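Local coordinates for protein glucosidase (Croceicoccus marinus, PDB 5Z3K) that probably hydrolyses O-glycosidic bonds as a beta-glucosidase of glycoside hydrolase family 39, built around a TIM barrel, at residues 137-142 with 184-189; 182-185 with 191-194. All coordinates share one frame; numbering follows the deposited sequence.

Contact 1 of 2, residues 137-142 with 184-189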
loop_
_atom_site.group_PDB
_atom_site.type_symbol
_atom_site.label_atom_id
_atom_site.label_comp_id
_atom_site.label_asym_id
_atom_site.label_seq_id
_atom_site.Cartn_x
_atom_site.Cartn_y
_atom_site.Cartn_z
ATOM N N TYR A 137 -3.432 20.062 10.139
ATOM C CA TYR A 137 -4.142 18.815 9.883
ATOM C C TYR A 137 -4.445 18.007 11.137
ATOM O O TYR A 137 -5.183 17.023 11.047
ATOM C CB TYR A 137 -3.364 17.960 8.871
ATOM C CG TYR A 137 -3.463 18.586 7.497
ATOM C CD1 TYR A 137 -4.694 18.670 6.850
ATOM C CD2 TYR A 137 -2.355 19.164 6.883
ATOM C CE1 TYR A 137 -4.814 19.268 5.615
ATOM C CE2 TYR A 137 -2.465 19.768 5.637
ATOM C CZ TYR A 137 -3.695 19.816 5.006
ATOM O OH TYR A 137 -3.830 20.444 3.779
ATOM N N VAL A 138 -3.928 18.405 12.304
ATOM C CA VAL A 138 -4.132 17.667 13.542
ATOM C C VAL A 138 -4.891 18.482 14.584
ATOM O O VAL A 138 -5.745 17.938 15.295
ATOM C CB VAL A 138 -2.792 17.160 14.118
ATOM C CG1 VAL A 138 -3.014 16.487 15.473
ATOM C CG2 VAL A 138 -2.125 16.181 13.138
ATOM N N CYS A 139 -4.613 19.788 14.688
ATOM C CA CYS A 139 -5.180 20.626 15.744
ATOM C C CYS A 139 -6.096 21.729 15.219
ATOM O O CYS A 139 -6.393 22.670 15.956
ATOM C CB CYS A 139 -4.056 21.251 16.583
ATOM S SG CYS A 139 -2.883 20.039 17.218
ATOM N N GLY A 140 -6.547 21.649 13.969
ATOM C CA GLY A 140 -7.438 22.672 13.441
ATOM C C GLY A 140 -6.815 24.018 13.125
ATOM O O GLY A 140 -7.554 24.959 12.819
ATOM N N TRP A 141 -5.487 24.142 13.165
ATOM C CA TRP A 141 -4.828 25.426 12.938
ATOM C C TRP A 141 -5.100 25.950 11.532
ATOM O O TRP A 141 -5.072 25.195 10.558
ATOM C CB TRP A 141 -3.320 25.270 13.159
ATOM C CG TRP A 141 -2.518 26.534 13.165
ATOM C CD1 TRP A 141 -2.276 27.342 14.242
ATOM C CD2 TRP A 141 -1.815 27.120 12.057
ATOM N NE1 TRP A 141 -1.483 28.403 13.868
ATOM C CE2 TRP A 141 -1.186 28.289 12.534
ATOM C CE3 TRP A 141 -1.658 26.771 10.710
ATOM C CZ2 TRP A 141 -0.414 29.115 11.710
ATOM C CZ3 TRP A 141 -0.897 27.585 9.893
ATOM C CH2 TRP A 141 -0.277 28.749 10.397
ATOM N N GLY A 142 -5.356 27.258 11.427
ATOM C CA GLY A 142 -5.581 27.877 10.135
ATOM C C GLY A 142 -6.752 27.268 9.392
ATOM O O GLY A 142 -6.637 26.909 8.214
ATOM N N LYS A 184 6.250 15.624 16.852
ATOM C CA LYS A 184 6.073 15.227 18.245
ATOM C C LYS A 184 5.726 16.417 19.131
ATOM O O LYS A 184 5.031 16.254 20.140
ATOM C CB LYS A 184 7.337 14.538 18.750
ATOM C CG LYS A 184 7.632 13.211 18.060
ATOM C CD LYS A 184 6.517 12.205 18.303
ATOM C CE LYS A 184 6.937 10.808 17.891
ATOM N NZ LYS A 184 5.852 9.842 18.158
ATOM N N ARG A 185 6.197 17.612 18.774
ATOM C CA ARG A 185 5.815 18.810 19.513
ATOM C C ARG A 185 4.316 19.072 19.397
ATOM O O ARG A 185 3.676 19.517 20.358
ATOM C CB ARG A 185 6.629 20.003 19.007
ATOM C CG ARG A 185 6.316 21.343 19.650
ATOM C CD ARG A 185 7.280 22.413 19.125
ATOM N NE ARG A 185 8.666 21.941 19.125
ATOM C CZ ARG A 185 9.478 21.947 18.068
ATOM N NH1 ARG A 185 9.065 22.402 16.890
ATOM N NH2 ARG A 185 10.718 21.492 18.195
ATOM N N VAL A 186 3.729 18.789 18.233
ATOM C CA VAL A 186 2.303 19.048 18.064
ATOM C C VAL A 186 1.484 18.051 18.871
ATOM O O VAL A 186 0.529 18.420 19.565
ATOM C CB VAL A 186 1.931 19.009 16.573
ATOM C CG1 VAL A 186 0.405 19.069 16.405
ATOM C CG2 VAL A 186 2.623 20.129 15.831
ATOM N N ASP A 187 1.855 16.784 18.805
ATOM C CA ASP A 187 1.126 15.716 19.462
ATOM C C ASP A 187 2.023 14.489 19.564
ATOM O O ASP A 187 2.367 13.879 18.542
ATOM C CB ASP A 187 -0.154 15.412 18.686
ATOM C CG ASP A 187 -1.000 14.333 19.332
ATOM O OD1 ASP A 187 -0.677 13.863 20.447
ATOM O OD2 ASP A 187 -2.005 13.948 18.706
ATOM N N PRO A 188 2.437 14.111 20.777
ATOM C CA PRO A 188 3.288 12.918 20.926
ATOM C C PRO A 188 2.653 11.644 20.394
ATOM O O PRO A 188 3.379 10.692 20.095
ATOM C CB PRO A 188 3.515 12.836 22.443
ATOM C CG PRO A 188 3.277 14.218 22.945
ATOM C CD PRO A 188 2.237 14.823 22.052
ATOM N N ALA A 189 1.324 11.595 20.266
ATOM C CA ALA A 189 0.648 10.401 19.769
ATOM C C ALA A 189 0.801 10.211 18.268
ATOM O O ALA A 189 0.473 9.134 17.759
ATOM C CB ALA A 189 -0.840 10.452 20.125
#

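Contact 2 of 2, residues 182-185 with 191-194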
loop_
_atom_site.group_PDB
_atom_site.type_symbol
_atom_site.label_atom_id
_atom_site.label_comp_id
_atom_site.label_asym_id
_atom_site.label_seq_id
_atom_site.Cartn_x
_atom_site.Cartn_y
_atom_site.Cartn_z
ATOM N N ALA A 182 9.095 18.477 15.120
ATOM C CA ALA A 182 7.879 19.258 14.906
ATOM C C ALA A 182 6.629 18.402 15.079
ATOM O O ALA A 182 5.660 18.828 15.718
ATOM C CB ALA A 182 7.900 19.905 13.520
ATOM N N VAL A 183 6.631 17.188 14.526
ATOM C CA VAL A 183 5.464 16.317 14.651
ATOM C C VAL A 183 5.199 15.995 16.118
ATOM O O VAL A 183 4.063 16.083 16.602
ATOM C CB VAL A 183 5.668 15.036 13.822
ATOM C CG1 VAL A 183 4.690 13.949 14.255
ATOM C CG2 VAL A 183 5.543 15.333 12.330
ATOM N N LYS A 184 6.250 15.624 16.852
ATOM C CA LYS A 184 6.073 15.227 18.245
ATOM C C LYS A 184 5.726 16.417 19.131
ATOM O O LYS A 184 5.031 16.254 20.140
ATOM C CB LYS A 184 7.337 14.538 18.750
ATOM C CG LYS A 184 7.632 13.211 18.060
ATOM C CD LYS A 184 6.517 12.205 18.303
ATOM C CE LYS A 184 6.937 10.808 17.891
ATOM N NZ LYS A 184 5.852 9.842 18.158
ATOM N N ARG A 185 6.197 17.612 18.774
ATOM C CA ARG A 185 5.815 18.810 19.513
ATOM C C ARG A 185 4.316 19.072 19.397
ATOM O O ARG A 185 3.676 19.517 20.358
ATOM C CB ARG A 185 6.629 20.003 19.007
ATOM C CG ARG A 185 6.316 21.343 19.650
ATOM C CD ARG A 185 7.280 22.413 19.125
ATOM N NE ARG A 185 8.666 21.941 19.125
ATOM C CZ ARG A 185 9.478 21.947 18.068
ATOM N NH1 ARG A 185 9.065 22.402 16.890
ATOM N NH2 ARG A 185 10.718 21.492 18.195
ATOM N N LYS A 191 2.568 9.406 14.754
ATOM C CA LYS A 191 3.652 8.532 14.334
ATOM C C LYS A 191 4.473 9.248 13.273
ATOM O O LYS A 191 3.911 9.831 12.337
ATOM C CB LYS A 191 3.114 7.209 13.788
ATOM C CG LYS A 191 2.225 6.446 14.761
ATOM C CD LYS A 191 2.887 6.282 16.118
ATOM C CE LYS A 191 1.991 5.495 17.067
ATOM N NZ LYS A 191 2.335 5.742 18.495
ATOM N N VAL A 192 5.797 9.229 13.436
ATOM C CA VAL A 192 6.706 9.817 12.465
ATOM C C VAL A 192 7.721 8.756 12.069
ATOM O O VAL A 192 8.111 7.908 12.880
ATOM C CB VAL A 192 7.395 11.100 13.015
ATOM C CG1 VAL A 192 8.400 10.770 14.143
ATOM C CG2 VAL A 192 8.050 11.910 11.878
ATOM N N GLY A 193 8.125 8.786 10.807
ATOM C CA GLY A 193 9.074 7.806 10.324
ATOM C C GLY A 193 9.563 8.150 8.934
ATOM O O GLY A 193 9.291 9.225 8.404
ATOM N N GLY A 194 10.308 7.216 8.357
ATOM C CA GLY A 194 10.989 7.427 7.099
ATOM C C GLY A 194 11.961 6.288 6.899
ATOM O O GLY A 194 11.924 5.305 7.638
#

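Contact 1 of 2, residues 137-142 with 184-189
C139 and V186 make the closest apolar touch here, with SG 3.5 Å from V186 CG1. CG1 of V186 stands anti to the backbone N (chi1 171°), which turns it to the side facing C139. V138 adds a looser apolar approach: its CB is 4.4 Å from V186 CG1. So one methyl branch of V186 meets both residues at the end of the other helix. V138 CG1 also lies 4.2 Å from D187 OD2, a van der Waals contact.

Two side-chain hydrogen bonds lie within 184-189. D187, the first residue to leave helical geometry, forms an Asx turn. A189 N donates to D187 OD1 at 3.0 Å, from above the carboxylate plane. K184 NZ donates to P188 O at 3.3 Å and ties the helix to the turn that follows. The same NZ also hydrogen-bonds to L190 O.

The contact joins the C-terminal ends of helices 123-138 and 169-186, neighbours on the outside of the barrel. R185, the residue before V186, forms salt bridges with E127 and E131 of helix 123-138.

Contact 2 of 2, residues 182-185 with 191-194
V183 overlaps V192 through one methyl branch: CG1 lies 4.1 Å from V192 CB. This branch is anti to the backbone N of V183 (chi1 163°) and reaches from the helix to the strand. The two valines meet at a slant. Their CA atoms, 7.0 Å apart, are the nearest pair between the two segments. Both residues are buried.

K184 reaches the same valine with the aliphatic part of its chain. Its CB does not point at the strand, but the chain bends at chi2 (-62°) and is extended beyond. This brings CE within 4.0 Å of V192 CG1. V192 is therefore touched at two atoms, CB by V183 and CG1 by K184. The lysine chain runs on past the valine, so the contact uses its methylene carbons and leaves the amino group for polar partners.

Besides its bond to L190 O, that amino group has a salt bridge to D222. The same carboxylate oxygen, D222 OD2, accepts from V192 N, so D222 links the lysine of the helix to the start of the strand. K191 NZ is 5.4 Å from K184 NZ, a like-charge approach that the carboxylate of D222 probably eases.

This is packing inside a beta-alpha-beta unit of the barrel: strand 151-154, helix 169-186, strand 191-197. V183 also touches W152 of the preceding strand and V134 of helix 123-138, while V192 packs on Y176 and A180, earlier in helix 169-186, and on P220. Backbone bonds from K191 and G193 pair strand 191-197 with strand 151-154, and V192 bonds to D222 just before strand 223-229.

In the fold
The centres of contacts 1 and 2 are 10 Å apart, on the same side of the chain's centre. Both use the C-terminal end of helix 169-186, and both include K184 and R185. Along the chain, 137-142 comes first, at the end of helix 123-138. Then come 182-185 and 184-189, which overlap, and finally strand 191-197. Contact 1 joins this helix to its neighbour in the outer ring. Contact 2 joins it to the parallel eight-stranded barrel inside. Together they pack the end of one helix on two sides, against a neighbouring helix and against the barrel, around the short loop that leads into the next barrel strand.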